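Local coordinates for protein D-hydantoinase (Ralstonia pickettii, PDB 1NFG) that probably catalyses the stereospecific hydrolysis of the cyclic amide bond in D-hydantoin derivatives, using two zinc ions per subunit, at residues F150-G155 with H181-D186; I204-S209 with V284-A289. All coordinates share one frame; numbering follows the deposited sequence.

In the fold
Following the chain from the N terminus, contact 1 closes first: residues 150-155 meet 181-186 after a 25-residue excursion through helix 161-174 and strand 178-180. The chain then runs along helix 185-197 into helix 204-208, where contact 2 opens; its partner, 284-289, follows 74 residues later, after helices 212-229 and 241-253 and strands 233-235 and 257-262. The two closures are therefore in series, neither enclosing nor crossing the other. The centres of contacts 1 and 2 lie about 14 Å apart. T286 of contact 2 packs against Y153 and H181 of contact 1. Together they tie loops beside the zinc centre of this TIM-barrel amidohydrolase to two successive helices.

Contact 1 of 2, residues F150-G155 with H181-D186. With ZN (zinc ion), chain F.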
loop_
_atom_site.group_PDB
_atom_site.type_symbol
_atom_site.label_atom_id
_atom_site.label_comp_id
_atom_site.label_asym_id
_atom_site.label_seq_id
_atom_site.Cartn_x
_atom_site.Cartn_y
_atom_site.Cartn_z
ATOM N N PHE A 150 -15.252 22.410 7.735
ATOM C CA PHE A 150 -15.947 21.410 6.932
ATOM C C PHE A 150 -15.523 21.429 5.463
ATOM O O PHE A 150 -15.347 22.498 4.871
ATOM C CB PHE A 150 -17.460 21.620 7.017
ATOM C CG PHE A 150 -18.046 21.270 8.350
ATOM C CD1 PHE A 150 -17.786 22.056 9.470
ATOM C CD2 PHE A 150 -18.841 20.135 8.496
ATOM C CE1 PHE A 150 -18.309 21.716 10.725
ATOM C CE2 PHE A 150 -19.373 19.783 9.747
ATOM C CZ PHE A 150 -19.102 20.577 10.861
ATOM N N MET A 151 -15.361 20.240 4.883
ATOM C CA MET A 151 -14.974 20.112 3.482
ATOM C C MET A 151 -16.189 19.789 2.625
ATOM O O MET A 151 -16.087 19.696 1.406
ATOM C CB MET A 151 -13.906 19.026 3.319
ATOM C CG MET A 151 -12.558 19.419 3.910
ATOM S SD MET A 151 -11.303 18.107 3.911
ATOM C CE MET A 151 -10.528 18.324 2.261
ATOM N N ALA A 152 -17.338 19.618 3.272
ATOM C CA ALA A 152 -18.587 19.319 2.583
ATOM C C ALA A 152 -19.654 20.308 3.045
ATOM O O ALA A 152 -19.358 21.222 3.819
ATOM C CB ALA A 152 -19.026 17.897 2.880
ATOM N N TYR A 153 -20.887 20.112 2.572
ATOM C CA TYR A 153 -22.023 20.980 2.898
ATOM C C TYR A 153 -21.891 22.341 2.218
ATOM O O TYR A 153 -21.638 23.356 2.870
ATOM C CB TYR A 153 -22.143 21.175 4.407
ATOM C CG TYR A 153 -22.332 19.889 5.175
ATOM C CD1 TYR A 153 -23.267 18.938 4.765
ATOM C CD2 TYR A 153 -21.611 19.644 6.342
ATOM C CE1 TYR A 153 -23.482 17.771 5.504
ATOM C CE2 TYR A 153 -21.815 18.482 7.090
ATOM C CZ TYR A 153 -22.753 17.551 6.668
ATOM O OH TYR A 153 -22.964 16.409 7.420
ATOM N N ARG A 154 -22.068 22.345 0.902
ATOM C CA ARG A 154 -21.970 23.557 0.093
ATOM C C ARG A 154 -22.921 24.643 0.596
ATOM O O ARG A 154 -24.063 24.357 0.978
ATOM C CB ARG A 154 -22.314 23.229 -1.362
ATOM C CG ARG A 154 -21.803 24.234 -2.375
ATOM C CD ARG A 154 -20.322 24.038 -2.593
ATOM N NE ARG A 154 -19.785 24.900 -3.638
ATOM C CZ ARG A 154 -18.539 24.819 -4.093
ATOM N NH1 ARG A 154 -17.708 23.912 -3.593
ATOM N NH2 ARG A 154 -18.114 25.643 -5.041
ATOM N N GLY A 155 -22.449 25.888 0.585
ATOM C CA GLY A 155 -23.271 27.002 1.028
ATOM C C GLY A 155 -23.904 26.823 2.398
ATOM O O GLY A 155 -25.060 27.190 2.614
ATOM N N HIS A 181 -14.083 17.740 8.999
ATOM C CA HIS A 181 -15.114 16.834 8.511
ATOM C C HIS A 181 -14.636 16.594 7.077
ATOM O O HIS A 181 -14.733 17.484 6.233
ATOM C CB HIS A 181 -16.462 17.548 8.514
ATOM C CG HIS A 181 -17.554 16.792 7.832
ATOM N ND1 HIS A 181 -18.602 16.221 8.518
ATOM C CD2 HIS A 181 -17.775 16.529 6.522
ATOM C CE1 HIS A 181 -19.425 15.642 7.662
ATOM N NE2 HIS A 181 -18.946 15.814 6.442
ATOM N N ALA A 182 -14.109 15.404 6.803
ATOM C CA ALA A 182 -13.564 15.119 5.481
ATOM C C ALA A 182 -14.422 14.347 4.486
ATOM O O ALA A 182 -14.486 13.120 4.497
ATOM C CB ALA A 182 -12.201 14.433 5.628
ATOM N N GLU A 183 -15.075 15.095 3.612
ATOM C CA GLU A 183 -15.888 14.530 2.547
ATOM C C GLU A 183 -15.744 15.511 1.408
ATOM O O GLU A 183 -15.624 16.713 1.648
ATOM C CB GLU A 183 -17.352 14.459 2.936
ATOM C CG GLU A 183 -17.775 13.180 3.578
ATOM C CD GLU A 183 -19.252 13.192 3.843
ATOM O OE1 GLU A 183 -19.709 14.203 4.404
ATOM O OE2 GLU A 183 -19.954 12.219 3.499
ATOM N N ASN A 184 -15.723 15.013 0.178
ATOM C CA ASN A 184 -15.630 15.912 -0.955
ATOM C C ASN A 184 -17.064 16.323 -1.260
ATOM O O ASN A 184 -17.832 15.569 -1.877
ATOM C CB ASN A 184 -14.998 15.230 -2.158
ATOM C CG ASN A 184 -14.864 16.167 -3.336
ATOM O OD1 ASN A 184 -15.871 16.644 -3.873
ATOM N ND2 ASN A 184 -13.624 16.452 -3.740
ATOM N N GLY A 185 -17.413 17.522 -0.792
ATOM C CA GLY A 185 -18.753 18.054 -0.960
ATOM C C GLY A 185 -19.251 18.116 -2.383
ATOM O O GLY A 185 -20.393 17.753 -2.665
ATOM N N ASP A 186 -18.396 18.576 -3.285
ATOM C CA ASP A 186 -18.776 18.673 -4.677
ATOM C C ASP A 186 -19.074 17.295 -5.235
ATOM O O ASP A 186 -20.075 17.108 -5.930
ATOM C CB ASP A 186 -17.672 19.366 -5.464
ATOM C CG ASP A 186 -17.374 20.747 -4.921
ATOM O OD1 ASP A 186 -18.348 21.459 -4.584
ATOM O OD2 ASP A 186 -16.184 21.122 -4.834
HETATM ZN ZN ZN F . -19.458 15.905 10.723
HETATM O O HOH W 1 -21.447 15.046 10.998
#
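R154 NH1 meets D186 OD1 at 2.7 Å in a salt bridge at the exposed end of the contact. The guanidinium and carboxylate planes stand 65° apart, so one nitrogen reaches mainly one oxygen instead of forming a flat two-pronged pair. The bend in the arginine at chi2 lets the group turn back to the aspartate. Further in, the backbones join: M151 N donates to H181 O at 3.1 Å, and G185 N makes a weak 3.4 Å bond to M151 O. G185 has no side chain, and its CA lies 3.8 Å from A152 CA.

H181 packs against two aromatic rings of the other segment, both on the same side of its ring plane. F150 meets its root, CD2 lying 3.5 Å from H181 CB; the ring planes are roughly aligned, but the rings are so displaced that little of one lies over the other. Y153 comes over one face of the imidazole, its CE2 offset toward the rim, with ring planes 44° apart. With CG anti to the backbone N (chi1 171°), H181 directs ND1 to a zinc ion at 2.4 Å; a water on this zinc lies at the imidazole edge, in its plane. H237 and the carbamate of K148 belong to the same metal site. NE2 donates to E183 OE1, whose position is less sure and which also salt-bridges R210. Y153 probably binds substrate, as in relatives, so this aromatic cluster probably joins the zinc site to the substrate pocket.

F150 and H181 form a single beta bridge just past strand 178-180, and helix 185-197 starts at G185. N184 is its N-cap, OD1 accepting from A187 N, while ND2 binds D161 of a second subunit. M151 and A182, packed together through SD and CB, also touch helix 212-229.

Contact 2 of 2, residues I204-S209 with V284-A289; sequences IYHALS and VFTPPA
The short helix 204-208 lies beside the irregular loop 284-289, the backbones coming nearest at A207 and P288, whose CA atoms are 4.9 Å apart. H206 reaches from this helix to the loop, CG anti to its backbone N (chi1 168°), and carries the polar part of the contact. Its NE2 donates to F285 O at 3.0 Å. The oxygen lies almost in the imidazole plane, but the donor stands well above the plane of the F285 carbonyl, 68° out of it, so the bond does not follow a lone pair of that oxygen.

V284 covers one face of the same ring. Its CG1 methyl sits over the ring centre, 3.5 Å from the centroid, in a CH-pi contact that is close to perpendicular. The imidazole is thus held at its edge by the carbonyl and over a face by the methyl. T286 OG1 also comes to the ring edge, 3.2 Å from H206 NE2; this hydroxyl is hydrogen-bonded to OD1 of N335.

A second, mainly apolar patch joins A207, the residue after H206, to P288. P288 sets CB against A207, 3.7 Å from the alanine CB, while its CG lies alongside H206 O. The loop turns just before this through a cis peptide between T286 and P287, and P287 O is bound by the hydroxyl of Y265.

T286 and N335 are inferred from relatives to bind substrate. H206 fastens the carbonyl immediately before T286 and touches N335, which is consistent with a second-shell role in placing these two residues; the bond from NE2 implies that this nitrogen carries a proton.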
loop_
_atom_site.group_PDB
_atom_site.type_symbol
_atom_site.label_atom_id
_atom_site.label_comp_id
_atom_site.label_asym_id
_atom_site.label_seq_id
_atom_site.Cartn_x
_atom_site.Cartn_y
_atom_site.Cartn_z
ATOM N N ILE A 204 -31.915 5.658 1.372
ATOM C CA ILE A 204 -30.740 4.910 0.934
ATOM C C ILE A 204 -29.808 5.752 0.084
ATOM O O ILE A 204 -28.584 5.613 0.153
ATOM C CB ILE A 204 -31.122 3.703 0.089
ATOM C CG1 ILE A 204 -32.449 3.128 0.586
ATOM C CG2 ILE A 204 -30.001 2.665 0.157
ATOM C CD1 ILE A 204 -33.035 2.044 -0.317
ATOM N N TYR A 205 -30.389 6.622 -0.727
ATOM C CA TYR A 205 -29.588 7.460 -1.598
ATOM C C TYR A 205 -28.752 8.489 -0.860
ATOM O O TYR A 205 -27.879 9.129 -1.445
ATOM C CB TYR A 205 -30.489 8.087 -2.661
ATOM C CG TYR A 205 -31.038 7.006 -3.562
ATOM C CD1 TYR A 205 -30.190 6.300 -4.420
ATOM C CD2 TYR A 205 -32.365 6.589 -3.459
ATOM C CE1 TYR A 205 -30.644 5.198 -5.143
ATOM C CE2 TYR A 205 -32.831 5.484 -4.180
ATOM C CZ TYR A 205 -31.962 4.793 -5.016
ATOM O OH TYR A 205 -32.398 3.680 -5.701
ATOM N N HIS A 206 -29.003 8.640 0.433
ATOM C CA HIS A 206 -28.197 9.561 1.212
ATOM C C HIS A 206 -26.821 8.910 1.276
ATOM O O HIS A 206 -25.799 9.574 1.147
ATOM C CB HIS A 206 -28.753 9.728 2.630
ATOM C CG HIS A 206 -27.815 10.436 3.561
ATOM N ND1 HIS A 206 -27.400 11.734 3.356
ATOM C CD2 HIS A 206 -27.181 10.012 4.681
ATOM C CE1 HIS A 206 -26.549 12.080 4.306
ATOM N NE2 HIS A 206 -26.398 11.053 5.122
ATOM N N ALA A 207 -26.809 7.595 1.467
ATOM C CA ALA A 207 -25.564 6.846 1.555
ATOM C C ALA A 207 -24.891 6.698 0.195
ATOM O O ALA A 207 -23.706 7.013 0.039
ATOM C CB ALA A 207 -25.825 5.473 2.161
ATOM N N LEU A 208 -25.648 6.223 -0.789
ATOM C CA LEU A 208 -25.101 6.026 -2.124
ATOM C C LEU A 208 -24.589 7.327 -2.744
ATOM O O LEU A 208 -23.662 7.306 -3.559
ATOM C CB LEU A 208 -26.155 5.394 -3.032
ATOM C CG LEU A 208 -26.761 4.095 -2.486
ATOM C CD1 LEU A 208 -27.806 3.565 -3.454
ATOM C CD2 LEU A 208 -25.667 3.063 -2.262
ATOM N N SER A 209 -25.176 8.456 -2.354
ATOM C CA SER A 209 -24.756 9.740 -2.905
ATOM C C SER A 209 -23.418 10.196 -2.341
ATOM O O SER A 209 -22.816 11.152 -2.835
ATOM C CB SER A 209 -25.828 10.816 -2.663
ATOM O OG SER A 209 -26.027 11.085 -1.285
ATOM N N VAL A 284 -30.008 8.533 8.919
ATOM C CA VAL A 284 -29.418 9.463 7.984
ATOM C C VAL A 284 -28.459 10.391 8.722
ATOM O O VAL A 284 -28.851 11.451 9.227
ATOM C CB VAL A 284 -30.491 10.303 7.258
ATOM C CG1 VAL A 284 -29.825 11.373 6.406
ATOM C CG2 VAL A 284 -31.351 9.401 6.386
ATOM N N PHE A 285 -27.203 9.963 8.809
ATOM C CA PHE A 285 -26.161 10.765 9.435
ATOM C C PHE A 285 -24.986 10.778 8.471
ATOM O O PHE A 285 -24.947 9.989 7.526
ATOM C CB PHE A 285 -25.762 10.204 10.803
ATOM C CG PHE A 285 -25.614 8.716 10.836
ATOM C CD1 PHE A 285 -24.522 8.098 10.243
ATOM C CD2 PHE A 285 -26.569 7.931 11.472
ATOM C CE1 PHE A 285 -24.386 6.720 10.285
ATOM C CE2 PHE A 285 -26.442 6.555 11.521
ATOM C CZ PHE A 285 -25.349 5.945 10.927
ATOM N N THR A 286 -24.037 11.675 8.709
ATOM C CA THR A 286 -22.899 11.820 7.821
ATOM C C THR A 286 -21.544 11.776 8.521
ATOM O O THR A 286 -21.374 12.368 9.584
ATOM C CB THR A 286 -23.024 13.152 7.052
ATOM O OG1 THR A 286 -24.220 13.128 6.263
ATOM C CG2 THR A 286 -21.818 13.387 6.157
ATOM N N PRO A 287 -20.561 11.070 7.928
ATOM C CA PRO A 287 -20.692 10.333 6.667
ATOM C C PRO A 287 -21.715 9.212 6.802
ATOM O O PRO A 287 -22.133 8.874 7.910
ATOM C CB PRO A 287 -19.279 9.830 6.421
ATOM C CG PRO A 287 -18.450 10.957 6.937
ATOM C CD PRO A 287 -19.135 11.262 8.258
ATOM N N PRO A 288 -22.127 8.612 5.676
ATOM C CA PRO A 288 -23.118 7.531 5.694
ATOM C C PRO A 288 -22.671 6.267 6.414
ATOM O O PRO A 288 -21.477 5.982 6.510
ATOM C CB PRO A 288 -23.363 7.251 4.207
ATOM C CG PRO A 288 -22.889 8.479 3.516
ATOM C CD PRO A 288 -21.675 8.870 4.300
ATOM N N ALA A 289 -23.646 5.508 6.906
ATOM C CA ALA A 289 -23.371 4.243 7.567
ATOM C C ALA A 289 -22.711 3.366 6.504
ATOM O O ALA A 289 -23.139 3.355 5.348
ATOM C CB ALA A 289 -24.662 3.610 8.033
#